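Local coordinates for heptaprenyl diphosphate synthase (HEPPP synthase) subunit 1 family protein (Staphylococcus aureus, PDB 5H9D) that probably acts as one subunit of a two-component prenyltransferase that makes heptaprenyl diphosphate, a precursor for menaquinone side chains, at residues V102-L107 against E129-Y134; N117-S122 against K182-S187; Q123-I128 against Y164-N169. All coordinates share one frame; numbering follows the deposited sequence.

Contact 1 of 3, residues V102-L107 against E129-Y134; sequences VEINEL and ETLFPY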
loop_
_atom_site.group_PDB
_atom_site.type_symbol
_atom_site.label_atom_id
_atom_site.label_comp_id
_atom_site.label_asym_id
_atom_site.label_seq_id
_atom_site.Cartn_x
_atom_site.Cartn_y
_atom_site.Cartn_z
ATOM N N VAL C 102 4.028 12.430 7.366
ATOM C CA VAL C 102 2.932 13.152 6.711
ATOM C C VAL C 102 3.311 14.614 6.511
ATOM O O VAL C 102 2.969 15.199 5.501
ATOM C CB VAL C 102 1.499 13.031 7.457
ATOM C CG1 VAL C 102 1.559 12.110 8.644
ATOM C CG2 VAL C 102 0.960 14.395 7.828
ATOM N N GLU C 103 4.053 15.187 7.444
ATOM C CA GLU C 103 4.464 16.585 7.322
ATOM C C GLU C 103 5.411 16.840 6.149
ATOM O O GLU C 103 5.245 17.789 5.360
ATOM C CB GLU C 103 5.111 17.045 8.619
ATOM C CG GLU C 103 5.740 18.408 8.504
ATOM C CD GLU C 103 6.027 19.033 9.843
ATOM O OE1 GLU C 103 6.355 18.273 10.786
ATOM O OE2 GLU C 103 5.933 20.283 9.941
ATOM N N ILE C 104 6.434 15.995 6.056
ATOM C CA ILE C 104 7.382 16.096 4.951
ATOM C C ILE C 104 6.578 16.109 3.659
ATOM O O ILE C 104 6.785 16.988 2.814
ATOM C CB ILE C 104 8.337 14.901 4.936
ATOM C CG1 ILE C 104 9.322 15.013 6.108
ATOM C CG2 ILE C 104 9.052 14.820 3.610
ATOM C CD1 ILE C 104 9.995 16.403 6.252
ATOM N N ASN C 105 5.655 15.146 3.523
ATOM C CA ASN C 105 4.795 15.034 2.339
ATOM C C ASN C 105 3.894 16.233 2.119
ATOM O O ASN C 105 3.700 16.650 0.996
ATOM C CB ASN C 105 3.975 13.755 2.419
ATOM C CG ASN C 105 4.817 12.542 2.171
ATOM O OD1 ASN C 105 5.356 12.344 1.085
ATOM N ND2 ASN C 105 4.963 11.732 3.185
ATOM N N GLU C 106 3.352 16.784 3.197
ATOM C CA GLU C 106 2.523 17.991 3.103
ATOM C C GLU C 106 3.418 19.159 2.617
ATOM O O GLU C 106 3.029 19.910 1.714
ATOM C CB GLU C 106 1.892 18.362 4.473
ATOM C CG GLU C 106 0.666 17.582 4.873
ATOM C CD GLU C 106 0.206 17.901 6.319
ATOM O OE1 GLU C 106 1.075 18.006 7.216
ATOM O OE2 GLU C 106 -1.015 18.030 6.580
ATOM N N LEU C 107 4.608 19.314 3.206
ATOM C CA LEU C 107 5.471 20.401 2.775
ATOM C C LEU C 107 5.849 20.273 1.304
ATOM O O LEU C 107 5.747 21.250 0.579
ATOM C CB LEU C 107 6.721 20.500 3.645
ATOM C CG LEU C 107 6.447 20.873 5.110
ATOM C CD1 LEU C 107 7.683 20.622 5.968
ATOM C CD2 LEU C 107 6.014 22.291 5.199
ATOM N N GLU C 129 14.792 18.518 4.993
ATOM C CA GLU C 129 16.153 18.025 5.039
ATOM C C GLU C 129 16.739 17.518 6.354
ATOM O O GLU C 129 17.729 16.828 6.331
ATOM C CB GLU C 129 17.064 19.076 4.480
ATOM C CG GLU C 129 18.027 18.494 3.527
ATOM C CD GLU C 129 17.365 18.082 2.243
ATOM O OE1 GLU C 129 16.776 18.969 1.571
ATOM O OE2 GLU C 129 17.440 16.872 1.915
ATOM N N THR C 130 16.112 17.821 7.484
ATOM C CA THR C 130 16.632 17.427 8.796
ATOM C C THR C 130 15.673 16.645 9.690
ATOM O O THR C 130 16.101 15.902 10.569
ATOM C CB THR C 130 17.067 18.688 9.612
ATOM O OG1 THR C 130 15.946 19.580 9.755
ATOM C CG2 THR C 130 18.202 19.420 8.917
ATOM N N LEU C 131 14.376 16.836 9.455
ATOM C CA LEU C 131 13.309 16.207 10.228
ATOM C C LEU C 131 13.503 14.736 10.538
ATOM O O LEU C 131 13.433 14.360 11.704
ATOM C CB LEU C 131 11.981 16.417 9.519
ATOM C CG LEU C 131 10.699 16.385 10.352
ATOM C CD1 LEU C 131 10.841 17.304 11.573
ATOM C CD2 LEU C 131 9.508 16.816 9.473
ATOM N N PHE C 132 13.752 13.884 9.547
ATOM C CA PHE C 132 13.925 12.480 9.898
ATOM C C PHE C 132 15.097 12.240 10.825
ATOM O O PHE C 132 14.946 11.571 11.833
ATOM C CB PHE C 132 14.042 11.587 8.665
ATOM C CG PHE C 132 12.769 11.495 7.878
ATOM C CD1 PHE C 132 11.535 11.596 8.526
ATOM C CD2 PHE C 132 12.798 11.357 6.489
ATOM C CE1 PHE C 132 10.356 11.570 7.811
ATOM C CE2 PHE C 132 11.616 11.327 5.766
ATOM C CZ PHE C 132 10.389 11.437 6.432
ATOM N N PRO C 133 16.286 12.758 10.494
ATOM C CA PRO C 133 17.390 12.508 11.427
ATOM C C PRO C 133 17.202 13.253 12.748
ATOM O O PRO C 133 17.463 12.697 13.813
ATOM C CB PRO C 133 18.633 12.959 10.649
ATOM C CG PRO C 133 18.101 13.874 9.603
ATOM C CD PRO C 133 16.784 13.261 9.204
ATOM N N TYR C 134 16.725 14.496 12.684
ATOM C CA TYR C 134 16.500 15.287 13.891
ATOM C C TYR C 134 15.707 14.509 14.914
ATOM O O TYR C 134 16.140 14.393 16.055
ATOM C CB TYR C 134 15.763 16.601 13.575
ATOM C CG TYR C 134 15.252 17.358 14.803
ATOM C CD1 TYR C 134 14.120 16.924 15.497
ATOM C CD2 TYR C 134 15.911 18.495 15.279
ATOM C CE1 TYR C 134 13.659 17.597 16.634
ATOM C CE2 TYR C 134 15.454 19.180 16.422
ATOM C CZ TYR C 134 14.329 18.718 17.092
ATOM O OH TYR C 134 13.876 19.353 18.227
#

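Contact 2 of 3, residues N117-S122 against K182-S187; sequences NDYEIS and KSYLKS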
loop_
_atom_site.group_PDB
_atom_site.type_symbol
_atom_site.label_atom_id
_atom_site.label_comp_id
_atom_site.label_asym_id
_atom_site.label_seq_id
_atom_site.Cartn_x
_atom_site.Cartn_y
_atom_site.Cartn_z
ATOM N N ASN C 117 5.378 31.138 0.831
ATOM C CA ASN C 117 6.091 32.401 0.567
ATOM C C ASN C 117 7.562 32.058 0.818
ATOM O O ASN C 117 7.871 30.879 1.024
ATOM C CB ASN C 117 5.584 33.568 1.457
ATOM C CG ASN C 117 5.701 33.290 2.956
ATOM O OD1 ASN C 117 6.719 32.786 3.440
ATOM N ND2 ASN C 117 4.657 33.648 3.705
ATOM N N ASP C 118 8.468 33.036 0.809
ATOM C CA ASP C 118 9.895 32.707 1.002
ATOM C C ASP C 118 10.306 32.284 2.400
ATOM O O ASP C 118 11.175 31.443 2.553
ATOM C CB ASP C 118 10.790 33.859 0.528
ATOM C CG ASP C 118 10.488 34.279 -0.900
ATOM O OD1 ASP C 118 10.361 33.368 -1.748
ATOM O OD2 ASP C 118 10.375 35.507 -1.159
ATOM N N TYR C 119 9.694 32.889 3.412
ATOM C CA TYR C 119 9.958 32.547 4.800
ATOM C C TYR C 119 9.609 31.076 4.942
ATOM O O TYR C 119 10.368 30.288 5.516
ATOM C CB TYR C 119 9.050 33.357 5.737
ATOM C CG TYR C 119 9.139 32.915 7.177
ATOM C CD1 TYR C 119 10.297 33.148 7.933
ATOM C CD2 TYR C 119 8.078 32.239 7.785
ATOM C CE1 TYR C 119 10.400 32.725 9.243
ATOM C CE2 TYR C 119 8.167 31.816 9.106
ATOM C CZ TYR C 119 9.337 32.065 9.829
ATOM O OH TYR C 119 9.415 31.669 11.159
ATOM N N GLU C 120 8.435 30.730 4.402
ATOM C CA GLU C 120 7.884 29.364 4.427
ATOM C C GLU C 120 8.686 28.323 3.676
ATOM O O GLU C 120 8.927 27.253 4.207
ATOM C CB GLU C 120 6.462 29.369 3.890
ATOM C CG GLU C 120 5.422 29.688 4.926
ATOM C CD GLU C 120 4.054 29.927 4.301
ATOM O OE1 GLU C 120 3.036 29.700 5.010
ATOM O OE2 GLU C 120 3.998 30.344 3.108
ATOM N N ILE C 121 9.079 28.637 2.440
ATOM C CA ILE C 121 9.874 27.723 1.616
ATOM C C ILE C 121 11.125 27.316 2.385
ATOM O O ILE C 121 11.492 26.143 2.438
ATOM C CB ILE C 121 10.315 28.396 0.280
ATOM C CG1 ILE C 121 9.185 28.282 -0.746
ATOM C CG2 ILE C 121 11.626 27.775 -0.227
ATOM C CD1 ILE C 121 9.229 29.325 -1.819
ATOM N N SER C 122 11.754 28.315 2.991
ATOM C CA SER C 122 12.964 28.133 3.754
ATOM C C SER C 122 12.762 27.318 5.018
ATOM O O SER C 122 13.648 26.550 5.415
ATOM C CB SER C 122 13.532 29.499 4.108
ATOM O OG SER C 122 14.937 29.402 4.288
ATOM N N LYS C 182 20.842 29.487 0.198
ATOM C CA LYS C 182 22.128 30.114 0.463
ATOM C C LYS C 182 21.730 31.203 1.445
ATOM O O LYS C 182 22.425 31.467 2.427
ATOM C CB LYS C 182 22.723 30.737 -0.808
ATOM C CG LYS C 182 24.172 31.218 -0.633
ATOM C CD LYS C 182 24.788 31.771 -1.929
ATOM C CE LYS C 182 25.025 30.677 -2.976
ATOM N NZ LYS C 182 25.730 31.181 -4.191
ATOM N N SER C 183 20.576 31.807 1.174
ATOM C CA SER C 183 20.032 32.852 2.021
ATOM C C SER C 183 19.282 32.216 3.184
ATOM O O SER C 183 18.137 32.564 3.462
ATOM C CB SER C 183 19.089 33.767 1.227
ATOM O OG SER C 183 17.953 33.065 0.760
ATOM N N TYR C 184 19.939 31.260 3.834
ATOM C CA TYR C 184 19.411 30.559 5.003
ATOM C C TYR C 184 20.409 29.494 5.414
ATOM O O TYR C 184 20.048 28.418 5.883
ATOM C CB TYR C 184 18.030 29.941 4.744
ATOM C CG TYR C 184 16.941 30.558 5.622
ATOM C CD1 TYR C 184 16.427 31.833 5.347
ATOM C CD2 TYR C 184 16.440 29.876 6.741
ATOM C CE1 TYR C 184 15.446 32.413 6.159
ATOM C CE2 TYR C 184 15.456 30.448 7.564
ATOM C CZ TYR C 184 14.965 31.719 7.264
ATOM O OH TYR C 184 13.999 32.297 8.063
ATOM N N LEU C 185 21.675 29.836 5.197
ATOM C CA LEU C 185 22.846 29.030 5.532
ATOM C C LEU C 185 23.776 30.106 6.072
ATOM O O LEU C 185 24.518 29.906 7.036
ATOM C CB LEU C 185 23.467 28.401 4.281
ATOM C CG LEU C 185 24.589 27.377 4.495
ATOM C CD1 LEU C 185 25.022 26.811 3.152
ATOM C CD2 LEU C 185 25.767 28.022 5.207
ATOM N N LYS C 186 23.710 31.261 5.417
ATOM C CA LYS C 186 24.481 32.435 5.797
ATOM C C LYS C 186 23.606 33.175 6.801
ATOM O O LYS C 186 23.508 34.401 6.787
ATOM C CB LYS C 186 24.752 33.309 4.564
ATOM C CG LYS C 186 25.680 32.655 3.526
ATOM C CD LYS C 186 25.743 33.433 2.211
ATOM C CE LYS C 186 24.383 33.477 1.538
ATOM N NZ LYS C 186 24.434 34.018 0.160
ATOM N N SER C 187 22.958 32.394 7.663
ATOM C CA SER C 187 22.064 32.907 8.695
ATOM C C SER C 187 21.889 31.827 9.756
ATOM O O SER C 187 22.042 32.081 10.949
ATOM C CB SER C 187 20.699 33.243 8.096
ATOM O OG SER C 187 20.049 32.070 7.641
#

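Contact 3 of 3, residues Q123-I128 against Y164-N169; sequences QAIVKI and YFKKYN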
loop_
_atom_site.group_PDB
_atom_site.type_symbol
_atom_site.label_atom_id
_atom_site.label_comp_id
_atom_site.label_asym_id
_atom_site.label_seq_id
_atom_site.Cartn_x
_atom_site.Cartn_y
_atom_site.Cartn_z
ATOM N N GLN C 123 11.617 27.499 5.669
ATOM C CA GLN C 123 11.331 26.735 6.870
ATOM C C GLN C 123 11.084 25.288 6.441
ATOM O O GLN C 123 11.509 24.341 7.128
ATOM C CB GLN C 123 10.081 27.260 7.576
ATOM C CG GLN C 123 10.158 28.680 8.123
ATOM C CD GLN C 123 11.173 28.839 9.245
ATOM O OE1 GLN C 123 12.341 29.215 9.011
ATOM N NE2 GLN C 123 10.738 28.544 10.475
ATOM N N ALA C 124 10.404 25.133 5.298
ATOM C CA ALA C 124 10.059 23.827 4.751
ATOM C C ALA C 124 11.303 23.009 4.440
ATOM O O ALA C 124 11.374 21.811 4.762
ATOM C CB ALA C 124 9.194 23.998 3.495
ATOM N N ILE C 125 12.289 23.674 3.837
ATOM C CA ILE C 125 13.553 23.048 3.460
ATOM C C ILE C 125 14.320 22.473 4.648
ATOM O O ILE C 125 14.823 21.357 4.589
ATOM C CB ILE C 125 14.462 24.044 2.734
ATOM C CG1 ILE C 125 13.851 24.407 1.391
ATOM C CG2 ILE C 125 15.837 23.455 2.516
ATOM C CD1 ILE C 125 14.626 25.478 0.686
ATOM N N VAL C 126 14.413 23.224 5.735
ATOM C CA VAL C 126 15.145 22.711 6.876
ATOM C C VAL C 126 14.486 21.428 7.329
ATOM O O VAL C 126 15.168 20.413 7.494
ATOM C CB VAL C 126 15.209 23.748 8.027
ATOM C CG1 VAL C 126 15.776 23.102 9.294
ATOM C CG2 VAL C 126 16.107 24.914 7.598
ATOM N N LYS C 127 13.156 21.491 7.485
ATOM C CA LYS C 127 12.314 20.374 7.911
ATOM C C LYS C 127 12.522 19.191 6.991
ATOM O O LYS C 127 12.965 18.118 7.435
ATOM C CB LYS C 127 10.833 20.749 7.850
ATOM C CG LYS C 127 10.328 21.780 8.841
ATOM C CD LYS C 127 9.980 21.186 10.152
ATOM C CE LYS C 127 9.248 22.211 10.964
ATOM N NZ LYS C 127 7.818 21.808 11.181
ATOM N N ILE C 128 12.196 19.367 5.712
ATOM C CA ILE C 128 12.367 18.266 4.782
ATOM C C ILE C 128 13.784 17.662 4.884
ATOM O O ILE C 128 13.964 16.434 4.902
ATOM C CB ILE C 128 12.126 18.711 3.321
ATOM C CG1 ILE C 128 10.643 18.963 3.079
ATOM C CG2 ILE C 128 12.673 17.699 2.369
ATOM C CD1 ILE C 128 10.357 19.619 1.722
ATOM N N TYR C 164 23.415 21.747 -5.375
ATOM C CA TYR C 164 22.450 20.796 -4.838
ATOM C C TYR C 164 21.012 21.117 -5.240
ATOM O O TYR C 164 20.398 22.035 -4.701
ATOM C CB TYR C 164 22.560 20.733 -3.310
ATOM C CG TYR C 164 21.461 19.934 -2.661
ATOM C CD1 TYR C 164 20.980 18.765 -3.252
ATOM C CD2 TYR C 164 20.884 20.351 -1.466
ATOM C CE1 TYR C 164 19.936 18.028 -2.667
ATOM C CE2 TYR C 164 19.839 19.617 -0.867
ATOM C CZ TYR C 164 19.374 18.461 -1.478
ATOM O OH TYR C 164 18.358 17.743 -0.909
ATOM N N PHE C 165 20.485 20.355 -6.197
ATOM C CA PHE C 165 19.118 20.549 -6.656
ATOM C C PHE C 165 18.264 19.423 -6.100
ATOM O O PHE C 165 18.406 18.262 -6.489
ATOM C CB PHE C 165 19.040 20.541 -8.174
ATOM C CG PHE C 165 17.794 21.190 -8.734
ATOM C CD1 PHE C 165 17.555 22.541 -8.545
ATOM C CD2 PHE C 165 16.901 20.463 -9.516
ATOM C CE1 PHE C 165 16.453 23.162 -9.132
ATOM C CE2 PHE C 165 15.795 21.081 -10.107
ATOM C CZ PHE C 165 15.575 22.434 -9.915
ATOM N N LYS C 166 17.392 19.817 -5.174
ATOM C CA LYS C 166 16.436 18.977 -4.460
ATOM C C LYS C 166 15.817 17.801 -5.183
ATOM O O LYS C 166 16.120 16.664 -4.864
ATOM C CB LYS C 166 15.298 19.854 -3.952
ATOM C CG LYS C 166 15.659 20.730 -2.776
ATOM C CD LYS C 166 16.976 21.460 -2.957
ATOM C CE LYS C 166 17.361 22.149 -1.656
ATOM N NZ LYS C 166 17.347 21.175 -0.522
ATOM N N LYS C 167 14.936 18.102 -6.134
ATOM C CA LYS C 167 14.172 17.129 -6.936
ATOM C C LYS C 167 12.742 17.481 -6.562
ATOM O O LYS C 167 11.842 17.481 -7.408
ATOM C CB LYS C 167 14.455 15.668 -6.555
ATOM C CG LYS C 167 13.835 15.247 -5.237
ATOM C CD LYS C 167 14.688 14.214 -4.518
ATOM C CE LYS C 167 14.098 13.880 -3.149
ATOM N NZ LYS C 167 13.893 15.071 -2.278
ATOM N N TYR C 168 12.543 17.777 -5.274
ATOM C CA TYR C 168 11.236 18.205 -4.807
ATOM C C TYR C 168 11.119 19.711 -5.117
ATOM O O TYR C 168 10.024 20.296 -5.064
ATOM C CB TYR C 168 11.031 17.905 -3.305
ATOM C CG TYR C 168 12.006 18.531 -2.333
ATOM C CD1 TYR C 168 12.972 17.765 -1.692
ATOM C CD2 TYR C 168 11.956 19.889 -2.054
ATOM C CE1 TYR C 168 13.867 18.339 -0.805
ATOM C CE2 TYR C 168 12.846 20.479 -1.170
ATOM C CZ TYR C 168 13.808 19.707 -0.548
ATOM O OH TYR C 168 14.741 20.324 0.270
ATOM N N ASN C 169 12.254 20.326 -5.462
ATOM C CA ASN C 169 12.273 21.736 -5.836
ATOM C C ASN C 169 12.092 21.806 -7.373
ATOM O O ASN C 169 12.171 22.871 -7.973
ATOM C CB ASN C 169 13.587 22.420 -5.384
ATOM C CG ASN C 169 13.410 23.322 -4.124
ATOM O OD1 ASN C 169 14.047 23.098 -3.091
ATOM N ND2 ASN C 169 12.558 24.348 -4.225
#

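Contact 1 of 3, residues V102-L107 against E129-Y134
This is a buried helix-helix contact in which Ile104 of helix 91-112 meets Leu131 and Phe132 of helix 118-140. The two helices follow each other in the chain, and their short segments run antiparallel, at 178° and 10.5 Å between axes. That is the geometry of a helical hairpin in an all-helical fold. The closest backbones are at Ile104 and Leu131, whose CA atoms are 7.9 Å apart.

The Ile104 ethyl branch does most of the touching. Its CG1 stands anti to the carbonyl carbon (chi1 -72°), which puts CG1, and with it CD1, on the side of the other helix. There Ile104 CD1 meets Leu131 CD2 at 3.3 Å and lies 3.8 Å from Leu131 CB. The two side chains lie alongside, pointing opposite ways. One bond nearer the backbone, Ile104 CG1 comes within 3.7 Å of Phe132 CZ and approaches the ring obliquely. The Phe132 ring also reaches Ile97, Ala100 and Ile101 of helix 91-112, and on helix 43-65 it touches Cys48, Ile51 and Met55. It thus joins three helices.

Leu131 has a second neighbour. Glu103 holds its CG anti to the backbone N (chi1 172°) and runs extended, roughly perpendicular to Leu131. Glu103 OE1 is 3.7 Å from Leu131 CD2, a van der Waals contact. The charge itself is met by Lys99 at OE1 and by Lys127 at OE2.

No hydrogen bond links the two segments. Asn105 and Glu106, which take no part here, hydrogen-bond to the farnesyl pyrophosphate synthetase chain of the assembly. The chemistry implies an aliphatic-aromatic interior seam, with a carboxylate at its border that is paired with lysines.

Contact 2 of 3, residues N117-S122 against K182-S187
Ser122, one turn into helix 118-140, lies against the flat side of Tyr184 from the chain's C-terminal tail. This is the close part of the contact. Ser122 CB stands over the middle of the face, 3.7 Å from the centroid of the Tyr184 ring and 5° off its normal. Ser122 OG is modelled nearer still, too near for its place to be trusted, so the CH-pi contact of the methylene is doubtful in detail. Ser187 OG lies loosely near the rim of the opposite face, about 4.0 Å above the plane of the Tyr184 ring.

The other half is looser. Tyr184 OH reaches obliquely toward the Tyr119 ring and is 3.8 Å from Tyr119 CD1. Tyr119 starts away from the tail, but its CG lies anti to the backbone N (chi1 172°) and its ring end comes back within reach. Tyr119 is exposed in the assembly, so this side is the more open one.

The helix start is fixed by its own bonds. Asn117 and Glu120 form a capping box: Glu120 N gives to Asn117 OD1 at 2.8 Å, and Asn117 N gives to Glu120 OE2 at 2.8 Å. No hydrogen bond crosses to the tail.

The tail leaves helix 174-180 through an inverse gamma turn centred on Ser183, whose OG bonds back to Asp179 O. From there Tyr184 lies along the first turns of helix 118-140, touching Gln123 as well. The contact lays the tail against the outer end of that helix, with no strand nearby.

Contact 3 of 3, residues Q123-I128 against Y164-N169
The loop between helices 150-153 and 174-180 folds back here onto helix 118-140, with Tyr168 and Lys166 laid against Ile125 and Ile128. The centre of the contact is Tyr168. Its CG sits between the backbone N and the carbonyl carbon (chi1 59°), which turns the ring toward the helix. Ile128 grips this ring with two methyl groups. Ile128 CD1 is over one face of the Tyr168 ring, 4.1 Å from the centroid and 17° off the normal. Ile128 CG2 touches farther round, 3.5 Å from Tyr168 CE1. The two side chains run side by side with their ends pointing contrary ways. Lys166 CG lies near the rim of the opposite face, but its exact place is doubtful.

Ile125, one turn earlier, stands roughly perpendicular to both loop side chains. Ile125 CG2 is 4.0 Å from Tyr168 OH and 4.1 Å from Lys166 NZ, so a methyl group backs two polar ends. Those ends share a partner just beyond this helix segment: Glu129 OE1 probably accepts a hydrogen bond from Tyr168 OH and forms a salt bridge with Lys166 NZ. The carboxylate would therefore probably favour the charged form of the lysine, whose chain bends twice on the way to it.

Lys166 and Asn169 rest on Leu177 of helix 174-180, Leu111 of helix 91-112 packs on Ile128 and Tyr168, and Lys167 reaches Asp59 of helix 43-65 in a salt bridge. The loop thus touches helices 118-140, 174-180, 91-112 and 43-65.

Overall arrangement
All three contacts use helix 118-140 and read along it from its outer end inward: contact 2, then contact 3, then contact 1. Contact 1 is deepest, its centre about 7 Å from the chain centre, and joins two long helices by aliphatic and aromatic groups. Contact 3 is also buried but sets a loop on the helix and mixes methyl-on-ring packing with charge. Contact 2 is a partly buried contact near the surface, between the helix start and an irregular tail. Contacts 1 and 3 touch: Ile104 CD1 packs on Ile128 CA at 3.4 Å, and Glu103 and Lys127 form a salt bridge. Contacts 2 and 3 meet only lightly, through Tyr184 and Gln123.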